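Long-range contact in beta-N-acetylglucosaminidase-like protein Glycoside hydrolase family 20 (PDB 6YHH), which probably removes terminal N-acetylglucosamine units from chitin-derived oligosaccharides, as a family 20 beta-N-acetylhexosaminidase of bacterial chitin breakdown: residues 515-525 with 602-613. Residues are numbered along the deposited sequence; the frame is centred on the assembly and turned at random.
Sequences NIANNQNIKSV and GLVELSANAPLV
Leu-606 illustrates how one helix side chain can pack against the turn that links two other helices: its CD2 lies 3.6 Å from CB of Gln-520 and 3.5 Å from O of Asn-521, while CD1 approaches CB of Ala-517 more loosely, at 4.4 Å. Nearby, Ile-516 turns CG2 anti to its backbone N, against CG2 of Val-613 at 3.8 Å, the side chains crossing at about a right angle. Polar links flank this packing: a water bridges O of Ile-516 and N of Leu-612, and Asn-518, in the Schellman motif ending its helix, gives ND2 to O of Asn-609 (2.9 Å, 152° at the hydrogen). With an alanine in place of Asn-518, that carbonyl would probably lose this donor, weakening one tie between the loops. Asn-126 of the second subunit packs on Asn-518, and its Arg-497 NH1 bonds OD1 of Asn-515, whose ND2 meets Leu-612 CD1. The far end is more open: partly exposed Ser-524 and Gly-602 touch beside exposed Lys-523, though CD2 of Leu-603 packs on buried Val-525. Helices 507-517 and 523-529 thus meet the end of helix 583-607 and the loop after it, with Phe-556 touching Ile-516 and helix 617-634 packing on Leu-603.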
loop_
_atom_site.group_PDB
_atom_site.type_symbol
_atom_site.label_atom_id
_atom_site.label_comp_id
_atom_site.label_asym_id
_atom_site.label_seq_id
_atom_site.Cartn_x
_atom_site.Cartn_y
_atom_site.Cartn_z
ATOM N N ASN A 515 -16.102 0.551 -3.189
ATOM C CA ASN A 515 -16.520 -0.634 -3.930
ATOM C C ASN A 515 -18.007 -0.950 -3.616
ATOM O O ASN A 515 -18.803 -1.200 -4.515
ATOM C CB ASN A 515 -15.626 -1.816 -3.548
ATOM C CG ASN A 515 -16.058 -3.061 -4.282
ATOM O OD1 ASN A 515 -16.081 -3.068 -5.514
ATOM N ND2 ASN A 515 -16.400 -4.128 -3.522
ATOM N N ILE A 516 -18.344 -0.979 -2.347
ATOM C CA ILE A 516 -19.679 -1.302 -1.935
ATOM C C ILE A 516 -20.731 -0.285 -2.489
ATOM O O ILE A 516 -21.802 -0.714 -2.954
ATOM C CB ILE A 516 -19.772 -1.373 -0.402
ATOM C CG1 ILE A 516 -19.003 -2.574 0.063
ATOM C CG2 ILE A 516 -21.182 -1.367 0.123
ATOM C CD1 ILE A 516 -18.827 -2.489 1.602
ATOM N N ALA A 517 -20.347 0.995 -2.434
ATOM C CA ALA A 517 -21.225 2.083 -2.847
ATOM C C ALA A 517 -21.185 2.329 -4.345
ATOM O O ALA A 517 -21.807 3.259 -4.783
ATOM C CB ALA A 517 -20.853 3.355 -2.088
ATOM N N ASN A 518 -20.426 1.575 -5.142
ATOM C CA ASN A 518 -20.308 1.875 -6.541
ATOM C C ASN A 518 -19.819 3.297 -6.749
ATOM O O ASN A 518 -20.254 4.007 -7.676
ATOM C CB ASN A 518 -21.620 1.655 -7.304
ATOM C CG ASN A 518 -21.430 1.523 -8.783
ATOM O OD1 ASN A 518 -20.320 1.300 -9.300
ATOM N ND2 ASN A 518 -22.527 1.686 -9.513
ATOM N N ASN A 519 -18.891 3.726 -5.904
ATOM C CA ASN A 519 -18.189 5.037 -6.002
ATOM C C ASN A 519 -19.102 6.208 -5.871
ATOM O O ASN A 519 -18.758 7.306 -6.309
ATOM C CB ASN A 519 -17.364 5.156 -7.298
ATOM C CG ASN A 519 -16.288 6.211 -7.241
ATOM O OD1 ASN A 519 -15.694 6.489 -6.202
ATOM N ND2 ASN A 519 -16.050 6.840 -8.379
ATOM N N GLN A 520 -20.257 6.000 -5.253
ATOM C CA GLN A 520 -21.100 7.091 -4.803
ATOM C C GLN A 520 -20.566 7.625 -3.485
ATOM O O GLN A 520 -19.505 7.175 -2.986
ATOM C CB GLN A 520 -22.549 6.582 -4.655
ATOM C CG GLN A 520 -23.167 6.011 -5.943
ATOM C CD GLN A 520 -24.508 5.342 -5.666
ATOM O OE1 GLN A 520 -24.603 4.167 -5.271
ATOM N NE2 GLN A 520 -25.546 6.137 -5.747
ATOM N N ASN A 521 -21.216 8.665 -2.927
ATOM C CA ASN A 521 -20.825 9.238 -1.687
ATOM C C ASN A 521 -20.843 8.181 -0.585
ATOM O O ASN A 521 -21.905 7.587 -0.401
ATOM C CB ASN A 521 -21.818 10.349 -1.352
ATOM C CG ASN A 521 -21.430 11.154 -0.155
ATOM O OD1 ASN A 521 -20.692 10.742 0.734
ATOM N ND2 ASN A 521 -21.995 12.347 -0.104
ATOM N N ILE A 522 -19.725 7.969 0.087
ATOM C CA ILE A 522 -19.639 6.854 1.071
ATOM C C ILE A 522 -20.067 7.232 2.459
ATOM O O ILE A 522 -20.062 6.408 3.329
ATOM C CB ILE A 522 -18.267 6.135 1.090
ATOM C CG1 ILE A 522 -17.158 7.103 1.536
ATOM C CG2 ILE A 522 -17.959 5.532 -0.257
ATOM C CD1 ILE A 522 -15.778 6.482 1.752
ATOM N N LYS A 523 -20.494 8.478 2.659
ATOM C CA LYS A 523 -20.801 8.940 4.010
ATOM C C LYS A 523 -21.743 8.006 4.807
ATOM O O LYS A 523 -21.410 7.646 5.947
ATOM C CB LYS A 523 -21.368 10.334 3.994
ATOM C CG LYS A 523 -21.761 10.898 5.383
ATOM C CD LYS A 523 -22.213 12.363 5.246
ATOM C CE LYS A 523 -22.366 13.156 6.541
ATOM N NZ LYS A 523 -23.650 12.819 7.226
ATOM N N SER A 524 -22.876 7.632 4.234
ATOM C CA SER A 524 -23.851 6.821 4.971
ATOM C C SER A 524 -23.343 5.422 5.264
ATOM O O SER A 524 -23.579 4.874 6.348
ATOM C CB SER A 524 -25.144 6.772 4.196
ATOM O OG SER A 524 -25.634 8.090 4.238
ATOM N N VAL A 525 -22.606 4.844 4.308
ATOM C CA VAL A 525 -22.066 3.494 4.571
ATOM C C VAL A 525 -20.940 3.517 5.589
ATOM O O VAL A 525 -20.850 2.657 6.444
ATOM C CB VAL A 525 -21.706 2.772 3.260
ATOM C CG1 VAL A 525 -20.588 3.376 2.520
ATOM C CG2 VAL A 525 -21.415 1.324 3.557
ATOM N N GLY A 602 -29.871 7.235 3.699
ATOM C CA GLY A 602 -28.755 7.338 2.806
ATOM C C GLY A 602 -28.379 6.042 2.149
ATOM O O GLY A 602 -28.112 5.990 0.926
ATOM N N LEU A 603 -28.468 4.952 2.910
ATOM C CA LEU A 603 -28.189 3.648 2.354
ATOM C C LEU A 603 -29.229 3.235 1.303
ATOM O O LEU A 603 -28.922 2.687 0.215
ATOM C CB LEU A 603 -28.133 2.625 3.466
ATOM C CG LEU A 603 -26.962 2.752 4.453
ATOM C CD1 LEU A 603 -27.120 1.668 5.537
ATOM C CD2 LEU A 603 -25.647 2.620 3.687
ATOM N N VAL A 604 -30.497 3.510 1.611
ATOM C CA VAL A 604 -31.573 3.220 0.629
ATOM C C VAL A 604 -31.357 4.018 -0.674
ATOM O O VAL A 604 -31.440 3.447 -1.801
ATOM C CB VAL A 604 -32.959 3.440 1.261
ATOM C CG1 VAL A 604 -34.052 3.406 0.214
ATOM C CG2 VAL A 604 -33.224 2.362 2.334
ATOM N N GLU A 605 -30.971 5.256 -0.552
ATOM C CA GLU A 605 -30.669 6.114 -1.724
ATOM C C GLU A 605 -29.520 5.450 -2.490
ATOM O O GLU A 605 -29.600 5.284 -3.736
ATOM C CB GLU A 605 -30.218 7.502 -1.342
ATOM C CG GLU A 605 -31.221 8.395 -0.703
ATOM C CD GLU A 605 -30.602 9.808 -0.701
ATOM O OE1 GLU A 605 -30.618 10.476 -1.732
ATOM O OE2 GLU A 605 -30.017 10.214 0.288
ATOM N N LEU A 606 -28.431 5.085 -1.792
ATOM C CA LEU A 606 -27.292 4.454 -2.494
ATOM C C LEU A 606 -27.622 3.215 -3.215
ATOM O O LEU A 606 -27.090 2.916 -4.321
ATOM C CB LEU A 606 -26.140 4.124 -1.533
ATOM C CG LEU A 606 -25.399 5.279 -0.873
ATOM C CD1 LEU A 606 -24.389 4.743 0.104
ATOM C CD2 LEU A 606 -24.812 6.235 -1.877
ATOM N N SER A 607 -28.490 2.380 -2.572
ATOM C CA SER A 607 -28.812 1.082 -3.103
ATOM C C SER A 607 -29.428 1.028 -4.502
ATOM O O SER A 607 -29.253 0.010 -5.207
ATOM C CB SER A 607 -29.680 0.318 -2.129
ATOM O OG SER A 607 -31.034 0.762 -2.226
ATOM N N ALA A 608 -29.994 2.180 -4.980
ATOM C CA ALA A 608 -30.553 2.239 -6.316
ATOM C C ALA A 608 -29.535 1.907 -7.379
ATOM O O ALA A 608 -29.890 1.386 -8.435
ATOM C CB ALA A 608 -31.145 3.623 -6.516
ATOM N N ASN A 609 -28.269 2.204 -7.086
ATOM C CA ASN A 609 -27.172 1.944 -8.038
ATOM C C ASN A 609 -25.997 1.188 -7.392
ATOM O O ASN A 609 -24.843 1.400 -7.787
ATOM C CB ASN A 609 -26.693 3.257 -8.643
ATOM C CG ASN A 609 -25.752 3.063 -9.871
ATOM O OD1 ASN A 609 -25.855 2.091 -10.646
ATOM N ND2 ASN A 609 -24.862 4.054 -10.074
ATOM N N ALA A 610 -26.299 0.324 -6.416
ATOM C CA ALA A 610 -25.203 -0.358 -5.679
ATOM C C ALA A 610 -25.719 -1.691 -5.095
ATOM O O ALA A 610 -26.156 -1.717 -3.944
ATOM C CB ALA A 610 -24.666 0.521 -4.571
ATOM N N PRO A 611 -25.638 -2.806 -5.859
ATOM C CA PRO A 611 -26.075 -4.056 -5.363
ATOM C C PRO A 611 -25.414 -4.483 -4.054
ATOM O O PRO A 611 -26.026 -5.277 -3.308
ATOM C CB PRO A 611 -25.778 -5.048 -6.534
ATOM C CG PRO A 611 -25.831 -4.175 -7.760
ATOM C CD PRO A 611 -25.215 -2.864 -7.273
ATOM N N LEU A 612 -24.131 -4.101 -3.838
ATOM C CA LEU A 612 -23.454 -4.557 -2.634
ATOM C C LEU A 612 -23.967 -3.861 -1.357
ATOM O O LEU A 612 -23.547 -4.201 -0.263
ATOM C CB LEU A 612 -21.942 -4.396 -2.753
ATOM C CG LEU A 612 -21.292 -5.162 -3.915
ATOM C CD1 LEU A 612 -19.822 -4.891 -3.891
ATOM C CD2 LEU A 612 -21.591 -6.584 -3.881
ATOM N N VAL A 613 -24.867 -2.884 -1.483
ATOM C CA VAL A 613 -25.550 -2.306 -0.334
ATOM C C VAL A 613 -26.769 -3.160 0.094
ATOM O O VAL A 613 -27.183 -3.159 1.240
ATOM C CB VAL A 613 -25.910 -0.829 -0.641
ATOM C CG1 VAL A 613 -26.802 -0.256 0.459
ATOM C CG2 VAL A 613 -24.649 0.046 -0.772
HETATM O O HOH W 1 -22.529 -2.112 -5.275
#